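Local coordinates for uncharacterized protein MG296 homolog (Mycoplasma pneumoniae, PDB 2I15) that is of unknown function but belongs to the all-helical MG296 family and in the crystal packs against another copy of itself through its first helix, at the interface of chains A and B. Coordinates in Å, arbitrary orientation; residue numbers count along the deposited sequence, not the author numbering. Chains: chain A/B, Hypothetical protein MG296 homolog.

Contact 1: the interface of chains A and B. Residues chain A 72, 75-76, 92-93, 95-96, 99, 129-130; chain B 8, 10-11, 13-14.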
# COMPACT_ATOMS: atom_id res chain seq x y z
N SER A 72 17.26 -3.63 -2.18
CA SER A 72 17.63 -2.33 -2.71
C SER A 72 18.00 -2.40 -4.18
O SER A 72 17.64 -1.52 -4.96
CB SER A 72 18.79 -1.76 -1.89
OG SER A 72 18.66 -0.36 -1.74
N VAL A 75 14.80 -2.99 -6.54
CA VAL A 75 13.81 -1.91 -6.64
C VAL A 75 14.35 -0.63 -7.27
O VAL A 75 13.57 0.17 -7.77
CB VAL A 75 13.20 -1.53 -5.28
CG1 VAL A 75 12.52 -2.74 -4.66
CG2 VAL A 75 14.28 -0.97 -4.36
N LYS A 76 15.67 -0.44 -7.24
CA LYS A 76 16.27 0.76 -7.80
C LYS A 76 16.23 0.73 -9.32
O LYS A 76 17.28 0.71 -9.96
CB LYS A 76 17.73 0.91 -7.36
CG LYS A 76 18.61 -0.26 -7.76
CD LYS A 76 20.02 0.19 -8.11
CE LYS A 76 20.87 -1.00 -8.53
NZ LYS A 76 22.24 -0.93 -7.94
N VAL A 92 12.58 8.63 -7.87
CA VAL A 92 13.10 8.35 -6.54
C VAL A 92 12.08 7.81 -5.53
O VAL A 92 12.38 6.90 -4.74
CB VAL A 92 13.74 9.62 -5.95
CG1 VAL A 92 12.78 10.79 -6.08
CG2 VAL A 92 14.10 9.39 -4.49
N LYS A 93 10.87 8.37 -5.54
CA LYS A 93 9.83 7.95 -4.61
C LYS A 93 9.34 6.52 -4.82
O LYS A 93 9.24 5.75 -3.86
CB LYS A 93 8.63 8.90 -4.69
CG LYS A 93 8.05 9.30 -3.35
CD LYS A 93 8.66 10.62 -2.86
CE LYS A 93 10.17 10.50 -2.63
NZ LYS A 93 10.79 11.82 -2.30
N CYS A 95 10.83 4.02 -6.21
CA CYS A 95 11.86 3.03 -5.87
C CYS A 95 11.92 2.83 -4.36
O CYS A 95 12.06 1.70 -3.87
CB CYS A 95 13.23 3.49 -6.38
SG CYS A 95 13.32 3.73 -8.16
N CYS A 96 11.83 3.92 -3.61
CA CYS A 96 11.88 3.86 -2.15
C CYS A 96 10.57 3.32 -1.61
O CYS A 96 10.52 2.74 -0.52
CB CYS A 96 12.10 5.25 -1.57
SG CYS A 96 13.76 5.87 -1.73
N PHE A 99 10.90 -0.49 -1.65
CA PHE A 99 11.80 -0.99 -0.62
C PHE A 99 11.05 -1.01 0.72
O PHE A 99 11.16 -1.96 1.50
CB PHE A 99 13.00 -0.07 -0.47
CG PHE A 99 14.06 -0.58 0.47
CD1 PHE A 99 15.00 -1.52 0.04
CD2 PHE A 99 14.15 -0.11 1.78
CE1 PHE A 99 16.00 -1.98 0.89
CE2 PHE A 99 15.15 -0.57 2.65
CZ PHE A 99 16.08 -1.50 2.19
N PHE A 129 12.45 9.94 4.41
CA PHE A 129 12.57 9.50 3.02
C PHE A 129 11.17 9.77 2.47
O PHE A 129 10.20 9.70 3.21
CB PHE A 129 12.94 8.01 2.98
CG PHE A 129 14.02 7.64 3.95
CD1 PHE A 129 13.71 7.22 5.24
CD2 PHE A 129 15.37 7.82 3.62
CE1 PHE A 129 14.71 6.98 6.18
CE2 PHE A 129 16.38 7.58 4.57
CZ PHE A 129 16.04 7.16 5.85
N GLY A 130 11.05 10.11 1.20
CA GLY A 130 9.73 10.41 0.67
C GLY A 130 8.89 9.17 0.47
O GLY A 130 8.68 8.74 -0.66
N LYS B 8 20.61 5.00 -6.32
CA LYS B 8 20.05 6.26 -5.85
C LYS B 8 20.41 6.51 -4.39
O LYS B 8 20.39 5.59 -3.56
CB LYS B 8 18.52 6.23 -6.01
CG LYS B 8 18.06 5.69 -7.34
CD LYS B 8 16.63 5.21 -7.27
CE LYS B 8 15.65 6.30 -7.64
NZ LYS B 8 15.68 6.53 -9.10
N GLN B 10 18.78 8.29 -2.10
CA GLN B 10 17.65 8.16 -1.19
C GLN B 10 17.42 6.69 -0.87
O GLN B 10 17.10 6.33 0.26
CB GLN B 10 16.37 8.76 -1.80
CG GLN B 10 15.21 8.80 -0.82
CD GLN B 10 13.94 9.41 -1.40
OE1 GLN B 10 13.95 10.53 -1.92
NE2 GLN B 10 12.82 8.68 -1.29
N LEU B 11 17.61 5.83 -1.87
CA LEU B 11 17.42 4.40 -1.67
C LEU B 11 18.45 3.96 -0.66
O LEU B 11 18.11 3.46 0.42
CB LEU B 11 17.61 3.63 -2.98
CG LEU B 11 16.57 2.57 -3.37
CD1 LEU B 11 17.28 1.33 -3.86
CD2 LEU B 11 15.68 2.23 -2.19
N ALA B 13 20.32 5.50 1.50
CA ALA B 13 20.16 6.01 2.86
C ALA B 13 19.04 5.34 3.65
O ALA B 13 19.10 5.24 4.88
CB ALA B 13 19.94 7.52 2.84
N LEU B 14 18.01 4.89 2.94
CA LEU B 14 16.87 4.23 3.56
C LEU B 14 17.29 2.82 3.95
O LEU B 14 16.97 2.33 5.04
CB LEU B 14 15.70 4.19 2.57
CG LEU B 14 14.26 3.96 3.03
CD1 LEU B 14 13.50 3.39 1.86
CD2 LEU B 14 14.17 3.03 4.20
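Among the polar atoms here the best held is OE1 of the B:Gln10 amide, and its grip is slight: one weak hydrogen bond from A:Lys93 NZ at 3.4 Å, both residues being poorly ordered. In this all-helical MG296-family protein, B:Gln10 and its neighbours open helix 9-23 of chain B, which lies against helix 92-113 of chain A. CG of B:Gln10 stands anti to the backbone N (chi1 -172°) and the chain runs on extended, so it crosses A:Val92 at about a right angle and lays its CG 3.4 Å from A:Cys96 SG. That thiol stays beside its own backbone N and makes a weak hydrogen bond back to A:Val92 O. Toward the chain start, B:Lys8 bends at chi3 and chi4, and its CE comes 3.5 Å from A:Cys95 SG. B:Leu14 lays its CA, with CB and CG beside it, against one face of A:Phe129, CA offset toward the rim and 3.9 Å from the ring centroid. B:Leu14 CD1 instead reaches CD2 of A:Phe99 at 3.6 Å, the two side chains sliding past each other in opposite directions. B:Leu11 points to the other flank, where its CD1 meets CG2 of A:Val75 at 3.8 Å and its CD2 approaches A:Phe99 CB.

Contact 2: the interface of chains A and B. Residues chain A 64-65, 68-69, 99, 103, 106, 110; chain B 15, 18-19, 22-23.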
# COMPACT_ATOMS: atom_id res chain seq x y z
N LEU A 64 19.82 -11.04 6.75
CA LEU A 64 19.16 -9.76 6.92
C LEU A 64 19.88 -8.72 6.04
O LEU A 64 19.31 -8.20 5.08
CB LEU A 64 19.26 -9.36 8.38
CG LEU A 64 18.00 -8.89 9.08
CD1 LEU A 64 17.68 -7.48 8.62
CD2 LEU A 64 16.88 -9.87 8.79
N SER A 65 21.13 -8.43 6.37
CA SER A 65 21.91 -7.48 5.59
C SER A 65 21.98 -7.96 4.14
O SER A 65 21.90 -7.17 3.21
CB SER A 65 23.32 -7.33 6.16
OG SER A 65 23.29 -6.85 7.50
N PHE A 68 18.75 -7.23 2.20
CA PHE A 68 18.50 -5.78 2.11
C PHE A 68 19.21 -5.27 0.88
O PHE A 68 18.66 -4.49 0.10
CB PHE A 68 19.08 -5.04 3.32
CG PHE A 68 18.15 -4.92 4.49
CD1 PHE A 68 18.66 -4.74 5.77
CD2 PHE A 68 16.77 -5.00 4.32
CE1 PHE A 68 17.80 -4.64 6.87
CE2 PHE A 68 15.91 -4.90 5.40
CZ PHE A 68 16.43 -4.72 6.68
N PHE A 69 20.46 -5.71 0.73
CA PHE A 69 21.27 -5.33 -0.40
C PHE A 69 20.54 -5.77 -1.66
O PHE A 69 20.50 -5.04 -2.65
CB PHE A 69 22.63 -6.00 -0.32
CG PHE A 69 23.56 -5.37 0.67
CD1 PHE A 69 24.89 -5.76 0.73
CD2 PHE A 69 23.12 -4.35 1.51
CE1 PHE A 69 25.78 -5.15 1.62
CE2 PHE A 69 23.99 -3.73 2.40
CZ PHE A 69 25.32 -4.13 2.46
N PHE A 99 10.90 -0.49 -1.65
CA PHE A 99 11.80 -0.99 -0.62
C PHE A 99 11.05 -1.01 0.72
O PHE A 99 11.16 -1.96 1.50
CB PHE A 99 13.00 -0.07 -0.47
CG PHE A 99 14.06 -0.58 0.47
CD1 PHE A 99 15.00 -1.52 0.04
CD2 PHE A 99 14.15 -0.11 1.78
CE1 PHE A 99 16.00 -1.98 0.89
CE2 PHE A 99 15.15 -0.57 2.65
CZ PHE A 99 16.08 -1.50 2.19
N LEU A 103 9.35 -4.04 3.51
CA LEU A 103 9.88 -4.12 4.87
C LEU A 103 8.89 -3.73 5.97
O LEU A 103 9.22 -3.73 7.16
CB LEU A 103 11.15 -3.25 4.96
CG LEU A 103 12.25 -3.69 3.98
CD1 LEU A 103 13.40 -2.75 4.02
CD2 LEU A 103 12.70 -5.12 4.34
N PHE A 106 8.74 -5.78 8.98
CA PHE A 106 10.08 -5.69 9.55
C PHE A 106 10.18 -4.40 10.36
O PHE A 106 10.68 -4.40 11.49
CB PHE A 106 11.10 -5.64 8.41
CG PHE A 106 12.54 -5.74 8.86
CD1 PHE A 106 13.16 -6.97 8.98
CD2 PHE A 106 13.26 -4.59 9.13
CE1 PHE A 106 14.49 -7.06 9.37
CE2 PHE A 106 14.60 -4.67 9.52
CZ PHE A 106 15.21 -5.90 9.64
N LEU A 110 10.81 -3.62 14.53
CA LEU A 110 11.88 -2.73 14.94
C LEU A 110 11.33 -1.80 16.02
O LEU A 110 11.92 -1.63 17.09
CB LEU A 110 12.35 -1.89 13.74
CG LEU A 110 13.18 -2.56 12.64
CD1 LEU A 110 13.42 -1.56 11.53
CD2 LEU A 110 14.50 -3.04 13.22
N LYS B 15 18.02 2.16 3.04
CA LYS B 15 18.52 0.81 3.29
C LYS B 15 19.51 0.89 4.43
O LYS B 15 19.55 0.05 5.33
CB LYS B 15 19.23 0.24 2.05
CG LYS B 15 19.82 -1.14 2.28
CD LYS B 15 20.48 -1.66 1.03
CE LYS B 15 21.69 -0.83 0.63
NZ LYS B 15 22.98 -1.48 1.02
N VAL B 18 17.35 1.18 7.75
CA VAL B 18 16.72 -0.03 8.28
C VAL B 18 17.77 -1.06 8.70
O VAL B 18 17.56 -1.81 9.66
CB VAL B 18 15.74 -0.70 7.26
CG1 VAL B 18 14.91 0.37 6.57
CG2 VAL B 18 16.50 -1.52 6.25
N GLN B 19 18.89 -1.08 7.98
CA GLN B 19 19.98 -2.00 8.29
C GLN B 19 20.64 -1.59 9.60
O GLN B 19 20.77 -2.39 10.54
CB GLN B 19 21.04 -1.98 7.19
CG GLN B 19 22.19 -2.89 7.47
CD GLN B 19 23.09 -3.05 6.28
OE1 GLN B 19 22.65 -2.97 5.13
NE2 GLN B 19 24.38 -3.30 6.55
N PHE B 22 18.58 -2.19 12.50
CA PHE B 22 18.44 -3.60 12.83
C PHE B 22 19.68 -4.05 13.60
O PHE B 22 19.62 -4.93 14.47
CB PHE B 22 18.33 -4.45 11.57
CG PHE B 22 18.64 -5.91 11.80
CD1 PHE B 22 17.71 -6.74 12.41
CD2 PHE B 22 19.88 -6.43 11.45
CE1 PHE B 22 18.02 -8.07 12.68
CE2 PHE B 22 20.20 -7.75 11.72
CZ PHE B 22 19.26 -8.57 12.33
N GLU B 23 20.81 -3.44 13.27
CA GLU B 23 22.07 -3.79 13.90
C GLU B 23 22.17 -3.34 15.35
O GLU B 23 22.68 -4.09 16.19
CB GLU B 23 23.24 -3.20 13.10
CG GLU B 23 23.32 -3.68 11.67
CD GLU B 23 24.45 -3.03 10.91
OE1 GLU B 23 24.72 -1.84 11.18
OE2 GLU B 23 25.07 -3.70 10.04
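Helix 9-23 of chain B lies here against two helices of chain A, 57-75 and 92-113, and the join is almost wholly apolar. B:Val18 leads: its CG2, in the crowded position between backbone N and carbonyl carbon, sits over one face of the A:Phe68 ring, 3.5 Å from the centroid and offset toward the rim. At its edge, the A:Phe68 ring is met in plane by A:Leu103 CD2 and A:Phe106 CE2, which help fix its position within chain A. CD1 of A:Leu103 also lies 4.0 Å from B:Val18 CG2. B:Lys15 starts with CG anti to the backbone N (chi1 177°), crosses A:Phe99 at about a right angle with CA 3.5 Å from A:Phe99 CZ, then bends at chi3 and chi4 toward the poorly ordered A:Phe69. Crossing A:Phe68 obliquely, the extended B:Gln19 chain touches it near its base, with B:Gln19 CB 3.9 Å from A:Phe68 CD1. Farther along the helix, B:Phe22 and A:Leu64 meet tip to tip, while A:Phe106 CZ touches B:Phe22 at CD1, 3.8 Å away. The branching carbon CG of A:Leu64 stands over the centre of the B:Phe22 ring, 3.5 Å from its centroid.

Contact 3: the interface of chains A and B. Residues chain A 110, 114, 121, 125, 128-129; chain B 14, 17, 21, 24.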
# COMPACT_ATOMS: atom_id res chain seq x y z
N LEU A 110 10.81 -3.62 14.53
CA LEU A 110 11.88 -2.73 14.94
C LEU A 110 11.33 -1.80 16.02
O LEU A 110 11.92 -1.63 17.09
CB LEU A 110 12.35 -1.89 13.74
CG LEU A 110 13.18 -2.56 12.64
CD1 LEU A 110 13.42 -1.56 11.53
CD2 LEU A 110 14.50 -3.04 13.22
N LYS A 114 12.31 -1.39 19.85
CA LYS A 114 12.95 -0.26 20.51
C LYS A 114 12.01 0.51 21.43
O LYS A 114 12.33 1.61 21.88
CB LYS A 114 13.63 0.68 19.52
CG LYS A 114 12.85 1.09 18.29
CD LYS A 114 13.49 2.34 17.69
CE LYS A 114 15.01 2.21 17.55
NZ LYS A 114 15.66 3.54 17.27
N TYR A 121 6.92 5.62 14.38
CA TYR A 121 8.15 5.11 13.79
C TYR A 121 7.97 5.16 12.28
O TYR A 121 8.75 5.79 11.55
CB TYR A 121 8.39 3.67 14.26
CG TYR A 121 9.78 3.14 13.99
CD1 TYR A 121 10.88 3.68 14.63
CD2 TYR A 121 9.98 2.10 13.09
CE1 TYR A 121 12.16 3.20 14.39
CE2 TYR A 121 11.26 1.60 12.84
CZ TYR A 121 12.34 2.17 13.49
OH TYR A 121 13.61 1.71 13.24
N LEU A 125 9.76 7.58 9.38
CA LEU A 125 10.37 6.88 8.25
C LEU A 125 9.97 7.56 6.94
O LEU A 125 10.83 7.95 6.15
CB LEU A 125 9.89 5.42 8.23
CG LEU A 125 10.48 4.37 7.28
CD1 LEU A 125 10.51 4.85 5.82
CD2 LEU A 125 11.87 4.01 7.75
N ARG A 128 11.23 11.42 6.58
CA ARG A 128 12.66 11.48 6.28
C ARG A 128 12.89 11.13 4.81
O ARG A 128 13.48 11.91 4.06
CB ARG A 128 13.45 10.52 7.18
CG ARG A 128 14.96 10.69 7.04
CD ARG A 128 15.76 9.74 7.91
NE ARG A 128 15.75 10.09 9.32
CZ ARG A 128 16.42 9.42 10.26
NH1 ARG A 128 17.15 8.37 9.92
NH2 ARG A 128 16.36 9.80 11.53
N PHE A 129 12.45 9.94 4.41
CA PHE A 129 12.57 9.50 3.02
C PHE A 129 11.17 9.77 2.47
O PHE A 129 10.20 9.70 3.21
CB PHE A 129 12.94 8.01 2.98
CG PHE A 129 14.02 7.64 3.95
CD1 PHE A 129 13.71 7.22 5.24
CD2 PHE A 129 15.37 7.82 3.62
CE1 PHE A 129 14.71 6.98 6.18
CE2 PHE A 129 16.38 7.58 4.57
CZ PHE A 129 16.04 7.16 5.85
N LEU B 14 18.01 4.89 2.94
CA LEU B 14 16.87 4.23 3.56
C LEU B 14 17.29 2.82 3.95
O LEU B 14 16.97 2.33 5.04
CB LEU B 14 15.70 4.19 2.57
CG LEU B 14 14.26 3.96 3.03
CD1 LEU B 14 13.50 3.39 1.86
CD2 LEU B 14 14.17 3.03 4.20
N PHE B 17 19.61 2.99 6.74
CA PHE B 17 18.79 3.17 7.93
C PHE B 17 18.19 1.88 8.51
O PHE B 17 18.48 1.53 9.65
CB PHE B 17 17.67 4.17 7.60
CG PHE B 17 16.80 4.50 8.76
CD1 PHE B 17 17.31 5.18 9.86
CD2 PHE B 17 15.47 4.08 8.78
CE1 PHE B 17 16.51 5.44 10.96
CE2 PHE B 17 14.67 4.33 9.88
CZ PHE B 17 15.19 5.01 10.97
N GLU B 21 19.52 0.30 11.89
CA GLU B 21 18.58 0.20 13.00
C GLU B 21 18.37 -1.26 13.43
O GLU B 21 18.02 -1.54 14.59
CB GLU B 21 17.22 0.81 12.62
CG GLU B 21 16.40 1.25 13.83
CD GLU B 21 16.40 2.75 14.02
OE1 GLU B 21 17.47 3.37 13.82
OE2 GLU B 21 15.34 3.31 14.37
N LYS B 24 21.68 -2.14 15.66
CA LYS B 24 21.74 -1.62 17.03
C LYS B 24 20.57 -2.03 17.90
O LYS B 24 20.15 -1.29 18.78
CB LYS B 24 21.86 -0.10 17.03
CG LYS B 24 20.69 0.64 16.40
CD LYS B 24 21.19 1.94 15.76
CE LYS B 24 20.08 2.97 15.57
NZ LYS B 24 18.73 2.54 16.03
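B:Glu21 can be followed outward from helix 9-23 of chain B into a small polar cluster. B:Glu21 CB lies 3.8 Å from A:Tyr121 OH; CG is anti to the backbone N (chi1 -157°), and a bend at chi2 swings the carboxylate toward A:Lys114. At the tip, B:Glu21 OE2 accepts a hydrogen bond from A:Tyr121 OH at 2.6 Å. The two side chains meet tip to tip, the hydroxyl 30° out of the carboxylate plane, and OE2 lies in plane at the edge of the tyrosine ring. A:Lys114 NZ adds a salt bridge to B:Glu21 OE2 at 2.9 Å, weak as a hydrogen bond. Within chain B, B:Lys24 NZ makes a hydrogen bond and salt bridge to B:Glu21 OE1 at 2.7 Å, from well above the carboxylate plane (72° out). The lysine nitrogens A:Lys114 NZ and B:Lys24 NZ are 3.5 Å apart; if both are charged, the shared carboxylate, probably ionised, would offset their repulsion. One turn back, B:Phe17 CE2 touches A:Leu125 CD2 at 3.5 Å, and B:Phe17 CB meets A:Phe129 CZ at 3.8 Å, both crossing obliquely. The site lies along helix 120-128 of chain A, with A:Lys114 coming from the segment that joins this helix to helix 92-113.

Helix 9-23 of chain B supplies most of its side of all three contacts. The C-alpha centre of contact 1 lies about 13 Å from those of contacts 2 and 3, which are themselves about 9 Å apart. A:Phe99 links contact 1 to contact 2, A:Phe129 and B:Leu14 link it to contact 3, and A:Leu110 joins contacts 2 and 3. Together they make one continuous surface, in which chain A grips different flanks of the helix with helices 57-75, 92-113 and 120-128. The two chains do not use matching surfaces symmetrically; the deposited assembly holds three copies, and this association may not be the one formed in the cell.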